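Long-range contacts in hypothetical sugar ABC-transporter sugar binding protein (Arthrobacter globiformis, PDB 7BVT), which binds the cyclic tetrasaccharide cyclic alpha-maltosyl-1,6-maltose and probably delivers it to an ABC transporter for uptake: residues 195-199 with 371-377; 67-71 with 93-97. All coordinates share one frame; numbering follows the deposited sequence.

Contact 1: residues 195-199 with 371-377. With GLC (alpha-D-glucopyranose), chain B; GLC (alpha-D-glucopyranose), chain C.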
loop_
_atom_site.group_PDB
_atom_site.type_symbol
_atom_site.label_atom_id
_atom_site.label_comp_id
_atom_site.label_asym_id
_atom_site.label_seq_id
_atom_site.Cartn_x
_atom_site.Cartn_y
_atom_site.Cartn_z
ATOM N N GLU A 195 7.880 -8.577 2.986
ATOM C CA GLU A 195 6.752 -7.581 2.968
ATOM C C GLU A 195 5.509 -8.176 2.297
ATOM O O GLU A 195 4.362 -7.818 2.737
ATOM C CB GLU A 195 7.135 -6.269 2.291
ATOM C CG GLU A 195 6.171 -5.145 2.608
ATOM C CD GLU A 195 6.177 -4.781 4.071
ATOM O OE1 GLU A 195 7.210 -5.096 4.745
ATOM O OE2 GLU A 195 5.164 -4.181 4.540
ATOM N N GLY A 196 5.656 -9.040 1.280
ATOM C CA GLY A 196 4.483 -9.730 0.716
ATOM C C GLY A 196 3.693 -10.428 1.815
ATOM O O GLY A 196 2.485 -10.277 1.883
ATOM N N LEU A 197 4.332 -11.216 2.653
ATOM C CA LEU A 197 3.621 -11.929 3.737
ATOM C C LEU A 197 3.084 -10.897 4.720
ATOM O O LEU A 197 1.879 -10.890 4.998
ATOM C CB LEU A 197 4.576 -12.932 4.402
ATOM C CG LEU A 197 3.981 -13.886 5.424
ATOM C CD1 LEU A 197 4.932 -15.064 5.709
ATOM C CD2 LEU A 197 3.675 -13.194 6.730
ATOM N N THR A 198 3.952 -10.042 5.261
ATOM C CA THR A 198 3.579 -9.134 6.353
ATOM C C THR A 198 2.407 -8.254 5.933
ATOM O O THR A 198 1.458 -8.133 6.701
ATOM C CB THR A 198 4.773 -8.295 6.802
ATOM O OG1 THR A 198 5.750 -9.217 7.262
ATOM C CG2 THR A 198 4.397 -7.269 7.835
ATOM N N TRP A 199 2.462 -7.616 4.778
ATOM C CA TRP A 199 1.477 -6.559 4.455
ATOM C C TRP A 199 0.155 -7.203 4.016
ATOM O O TRP A 199 -0.889 -6.596 4.245
ATOM C CB TRP A 199 2.077 -5.553 3.491
ATOM C CG TRP A 199 1.627 -5.525 2.070
ATOM C CD1 TRP A 199 1.710 -6.521 1.145
ATOM C CD2 TRP A 199 1.089 -4.389 1.378
ATOM N NE1 TRP A 199 1.206 -6.088 -0.057
ATOM C CE2 TRP A 199 0.834 -4.786 0.050
ATOM C CE3 TRP A 199 0.786 -3.083 1.755
ATOM C CZ2 TRP A 199 0.340 -3.891 -0.904
ATOM C CZ3 TRP A 199 0.285 -2.208 0.817
ATOM C CH2 TRP A 199 0.005 -2.632 -0.470
ATOM N N ARG A 371 0.949 1.124 7.513
ATOM C CA ARG A 371 2.023 0.469 8.290
ATOM C C ARG A 371 2.618 1.477 9.255
ATOM O O ARG A 371 2.475 2.703 9.123
ATOM C CB ARG A 371 3.006 -0.143 7.318
ATOM C CG ARG A 371 2.462 -1.458 6.731
ATOM C CD ARG A 371 3.180 -1.933 5.495
ATOM N NE ARG A 371 2.850 -1.049 4.379
ATOM C CZ ARG A 371 3.427 -1.087 3.198
ATOM N NH1 ARG A 371 3.055 -0.230 2.245
ATOM N NH2 ARG A 371 4.293 -2.043 2.934
ATOM N N PRO A 372 3.255 0.989 10.331
ATOM C CA PRO A 372 3.856 1.902 11.292
ATOM C C PRO A 372 5.070 2.635 10.717
ATOM O O PRO A 372 5.836 2.101 9.915
ATOM C CB PRO A 372 4.294 1.007 12.429
ATOM C CG PRO A 372 4.533 -0.314 11.737
ATOM C CD PRO A 372 3.454 -0.427 10.669
ATOM N N ASN A 373 5.198 3.893 11.144
ATOM C CA ASN A 373 6.171 4.855 10.568
ATOM C C ASN A 373 7.513 4.792 11.315
ATOM O O ASN A 373 8.176 5.811 11.452
ATOM C CB ASN A 373 5.592 6.260 10.459
ATOM C CG ASN A 373 5.343 6.907 11.787
ATOM O OD1 ASN A 373 5.548 6.276 12.842
ATOM N ND2 ASN A 373 4.895 8.154 11.729
ATOM N N THR A 374 7.925 3.610 11.725
ATOM C CA THR A 374 9.265 3.414 12.351
ATOM C C THR A 374 10.291 3.181 11.259
ATOM O O THR A 374 10.046 2.455 10.318
ATOM C CB THR A 374 9.220 2.302 13.399
ATOM O OG1 THR A 374 10.577 2.079 13.806
ATOM C CG2 THR A 374 8.580 1.010 12.934
ATOM N N ALA A 375 11.500 3.759 11.433
ATOM C CA ALA A 375 12.659 3.530 10.564
ATOM C C ALA A 375 13.189 2.087 10.637
ATOM O O ALA A 375 13.835 1.657 9.653
ATOM C CB ALA A 375 13.718 4.529 10.954
ATOM N N LEU A 376 12.783 1.333 11.644
ATOM C CA LEU A 376 13.146 -0.109 11.766
ATOM C C LEU A 376 12.089 -0.972 11.070
ATOM O O LEU A 376 12.218 -2.192 11.096
ATOM C CB LEU A 376 13.241 -0.425 13.252
ATOM C CG LEU A 376 14.441 0.234 13.949
ATOM C CD1 LEU A 376 14.296 0.230 15.462
ATOM C CD2 LEU A 376 15.698 -0.451 13.503
ATOM N N TYR A 377 11.108 -0.382 10.397
ATOM C CA TYR A 377 10.000 -1.233 9.864
ATOM C C TYR A 377 10.521 -2.352 8.962
ATOM O O TYR A 377 10.073 -3.498 9.081
ATOM C CB TYR A 377 8.945 -0.380 9.131
ATOM C CG TYR A 377 7.852 -1.258 8.585
ATOM C CD1 TYR A 377 6.957 -1.865 9.449
ATOM C CD2 TYR A 377 7.802 -1.598 7.257
ATOM C CE1 TYR A 377 5.973 -2.728 8.975
ATOM C CE2 TYR A 377 6.808 -2.436 6.756
ATOM C CZ TYR A 377 5.917 -3.024 7.626
ATOM O OH TYR A 377 4.987 -3.911 7.110
HETATM C C1 GLC B . 3.161 -1.854 -3.401
HETATM C C2 GLC B . 3.007 -0.674 -2.493
HETATM C C3 GLC B . 4.098 -0.665 -1.452
HETATM C C4 GLC B . 4.079 -2.022 -0.729
HETATM C C5 GLC B . 4.335 -3.136 -1.736
HETATM C C6 GLC B . 4.287 -4.511 -1.047
HETATM O O2 GLC B . 2.910 0.484 -3.303
HETATM O O3 GLC B . 3.888 0.445 -0.562
HETATM O O4 GLC B . 5.095 -2.108 0.251
HETATM O O5 GLC B . 3.295 -3.113 -2.682
HETATM O O6 GLC B . 4.992 -5.436 -1.870
HETATM C C1 GLC C . 4.815 -6.822 -1.417
HETATM C C2 GLC C . 5.904 -7.734 -2.010
HETATM C C3 GLC C . 5.780 -7.681 -3.532
HETATM C C4 GLC C . 4.379 -8.119 -3.997
HETATM C C5 GLC C . 3.240 -7.435 -3.190
HETATM C C6 GLC C . 1.987 -8.277 -3.213
HETATM O O2 GLC C . 7.201 -7.265 -1.593
HETATM O O3 GLC C . 6.783 -8.513 -4.145
HETATM O O4 GLC C . 4.269 -7.802 -5.394
HETATM O O5 GLC C . 3.539 -7.353 -1.761
HETATM O O6 GLC C . 0.915 -7.430 -2.803
#

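Contact 2: residues 67-71 with 93-97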
loop_
_atom_site.group_PDB
_atom_site.type_symbol
_atom_site.label_atom_id
_atom_site.label_comp_id
_atom_site.label_asym_id
_atom_site.label_seq_id
_atom_site.Cartn_x
_atom_site.Cartn_y
_atom_site.Cartn_z
ATOM N N ASN A 67 14.118 2.427 -8.672
ATOM C CA ASN A 67 13.521 2.065 -7.369
ATOM C C ASN A 67 14.622 1.432 -6.521
ATOM O O ASN A 67 14.840 1.867 -5.370
ATOM C CB ASN A 67 12.265 1.200 -7.556
ATOM C CG ASN A 67 11.644 0.817 -6.226
ATOM O OD1 ASN A 67 12.218 0.015 -5.483
ATOM N ND2 ASN A 67 10.488 1.398 -5.909
ATOM N N SER A 68 15.333 0.436 -7.080
ATOM C CA SER A 68 16.325 -0.355 -6.319
ATOM C C SER A 68 17.551 0.471 -5.924
ATOM O O SER A 68 18.223 0.033 -4.977
ATOM C CB SER A 68 16.750 -1.601 -7.090
ATOM O OG SER A 68 17.232 -1.247 -8.384
ATOM N N ASP A 69 17.823 1.589 -6.595
ATOM C CA ASP A 69 19.021 2.446 -6.370
ATOM C C ASP A 69 18.679 3.675 -5.506
ATOM O O ASP A 69 19.556 4.433 -5.185
ATOM C CB ASP A 69 19.575 2.920 -7.712
ATOM C CG ASP A 69 20.018 1.764 -8.610
ATOM O OD1 ASP A 69 20.499 0.775 -8.055
ATOM O OD2 ASP A 69 19.735 1.818 -9.826
ATOM N N PHE A 70 17.417 3.891 -5.174
ATOM C CA PHE A 70 16.945 5.244 -4.748
ATOM C C PHE A 70 17.491 5.596 -3.362
ATOM O O PHE A 70 18.031 6.702 -3.154
ATOM C CB PHE A 70 15.407 5.247 -4.799
ATOM C CG PHE A 70 14.773 6.615 -4.793
ATOM C CD1 PHE A 70 14.623 7.308 -3.601
ATOM C CD2 PHE A 70 14.253 7.170 -5.953
ATOM C CE1 PHE A 70 13.974 8.532 -3.583
ATOM C CE2 PHE A 70 13.627 8.408 -5.929
ATOM C CZ PHE A 70 13.514 9.098 -4.738
ATOM N N LEU A 71 17.350 4.731 -2.364
ATOM C CA LEU A 71 17.829 5.031 -1.009
ATOM C C LEU A 71 19.351 5.170 -1.033
ATOM O O LEU A 71 19.892 6.045 -0.346
ATOM C CB LEU A 71 17.395 3.950 -0.028
ATOM C CG LEU A 71 15.897 3.949 0.213
ATOM C CD1 LEU A 71 15.520 2.868 1.176
ATOM C CD2 LEU A 71 15.434 5.309 0.732
ATOM N N TRP A 93 9.562 3.960 2.984
ATOM C CA TRP A 93 10.882 4.641 2.955
ATOM C C TRP A 93 10.877 5.907 3.793
ATOM O O TRP A 93 11.971 6.352 4.180
ATOM C CB TRP A 93 11.345 4.977 1.551
ATOM C CG TRP A 93 11.558 3.809 0.659
ATOM C CD1 TRP A 93 11.522 2.475 0.974
ATOM C CD2 TRP A 93 11.920 3.904 -0.717
ATOM N NE1 TRP A 93 11.805 1.741 -0.144
ATOM C CE2 TRP A 93 12.043 2.585 -1.193
ATOM C CE3 TRP A 93 12.102 4.968 -1.590
ATOM C CZ2 TRP A 93 12.364 2.325 -2.516
ATOM C CZ3 TRP A 93 12.403 4.707 -2.911
ATOM C CH2 TRP A 93 12.537 3.398 -3.354
ATOM N N VAL A 94 9.738 6.546 3.971
ATOM C CA VAL A 94 9.718 7.915 4.573
ATOM C C VAL A 94 10.523 7.947 5.854
ATOM O O VAL A 94 11.354 8.829 6.040
ATOM C CB VAL A 94 8.292 8.445 4.775
ATOM C CG1 VAL A 94 8.297 9.726 5.566
ATOM C CG2 VAL A 94 7.618 8.644 3.444
ATOM N N PRO A 95 10.302 7.063 6.835
ATOM C CA PRO A 95 11.029 7.166 8.094
ATOM C C PRO A 95 12.528 6.967 7.929
ATOM O O PRO A 95 13.265 7.590 8.665
ATOM C CB PRO A 95 10.416 6.039 8.978
ATOM C CG PRO A 95 9.129 5.691 8.306
ATOM C CD PRO A 95 9.305 5.966 6.841
ATOM N N GLN A 96 12.932 6.173 6.940
ATOM C CA GLN A 96 14.372 5.996 6.666
ATOM C C GLN A 96 14.936 7.277 6.064
ATOM O O GLN A 96 16.055 7.698 6.447
ATOM C CB GLN A 96 14.554 4.795 5.758
ATOM C CG GLN A 96 14.104 3.505 6.447
ATOM C CD GLN A 96 14.112 2.386 5.453
ATOM O OE1 GLN A 96 15.183 1.899 5.104
ATOM N NE2 GLN A 96 12.932 1.996 4.974
ATOM N N ILE A 97 14.222 7.854 5.121
ATOM C CA ILE A 97 14.688 9.092 4.438
ATOM C C ILE A 97 14.784 10.235 5.447
ATOM O O ILE A 97 15.728 11.048 5.387
ATOM C CB ILE A 97 13.777 9.418 3.241
ATOM C CG1 ILE A 97 13.964 8.339 2.158
ATOM C CG2 ILE A 97 14.026 10.853 2.738
ATOM C CD1 ILE A 97 12.969 8.360 1.066
#

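Contact 1: residues 195-199 with 371-377
Charge pairing joins Glu-195, at the start of helix 195-207, to Arg-371 in the loop after strand 368-369. Glu-195 OE2 accepts from Arg-371 NH2 at 2.8 Å in a salt bridge whose N-H...O angle is 165°. The donor geometry is clean, OE2 lying in the guanidinium plane, but the carboxylate is met from above its own plane. That leaves the syn lone pair of OE2 for the hydroxyl of Tyr-377, which donates to it over 2.6 Å between Tyr-377 OH and Glu-195 OE2. Two donors thus grip one oxygen, while OE1 is hydrogen-bonded to Ser-381 OG and Tyr-377 OH also to Gln-202 NE2.

Among the contacts without a hydrogen bond, the main one lays the guanidinium against the indole of Trp-199: Trp-199 CE3 is 3.6 Å from Arg-371 CZ, over one guanidinium face, the two planes tilted by 40°. Thr-198 adds a smaller touch, its CG2 3.5 Å from Tyr-377 OH, the methyl being turned that way because it lies anti to the backbone N.

Sugar bonds complete the set. Arg-371 NH2 also donates to O4 of the chain B glucose at 2.8 Å, and NH1 to its O3 at 3.0 Å. C6 of the same glucose rests over one face of the Trp-199 ring, whereas the indole NE1 reaches O6 of the chain C glucose, 3.1 Å away and near the ring plane.

Glu-195, itself lining the glycan pocket, therefore orients Arg-371, and Tyr-377 stands one step behind by holding OE2. With Leu-294 O as a further acceptor from NH1, the guanidinium's rotation is probably fixed, and the carboxylate probably stabilises its buried positive charge.

Contact 2: residues 67-71 with 93-97
Leu-71 sits over one face of the Trp-93 indole, with CD1 4.0 Å from the centroid of the five-membered ring and only 5° off its normal. This is a well-centred CH-pi contact. The other methyl, CD2, turns to Ile-97 and meets its CG1 at 3.7 Å, the two side chains crossing at about a right angle, so that the forked end of the leucine fills the angle between indole and isoleucine.

Phe-70 approaches the far end of the indole. Its CD1 comes within 3.5 Å of Trp-93 CZ3, and the two form an oblique aromatic pair: the planes are inclined by 34° and the centroids of the phenyl and six-membered rings lie 5.4 Å apart.

These side chains join the beginnings of helices 70-80 and 94-100 and the residues leading into them. Between the helices the chain runs through strand 86-90, one of the parallel strands of a lobe of this solute-binding protein, so the contact packs together two helices from consecutive strand-helix units. Trp-93 is swung across toward helix 70-80 by a first torsion that places CG anti to its own carbonyl carbon.

Asn-67 lies by the CZ2-CH2 side of the six-membered ring, partly with its backbone: Asn-67 O is 3.4 Å from Trp-93 CH2. The side-chain amide of Asn-67 is turned 54° from the indole plane. Tyr-35 meets the same tryptophan with its ring at a steep angle. Gln-96 brings OE1 to 4.1 Å from Leu-71 CD1, while its NE2 is hydrogen-bonded to Val-92 O.

In the fold
All the touching residues of contact 1 are buried; contact 2 is only partly so, with Asn-67 exposed at its margin. Their chemistry differs accordingly. At 195-199 with 371-377, charged and hydroxyl groups are matched to each other and to sugar oxygens, whereas 67-71 with 93-97 buries more surface, 308 against 216 Å², largely through apolar contacts centred on Trp-93. No helix is common to both: contact 1 links helix 195-207 to the loop before helix 377-392 and the first residue of that helix, contact 2 links helices 70-80 and 94-100. Yet they adjoin, their centres about 13 Å apart, because the 371-377 loop packs against helix 94-100, Asn-373 O lying 3.3 Å from Pro-95 CG.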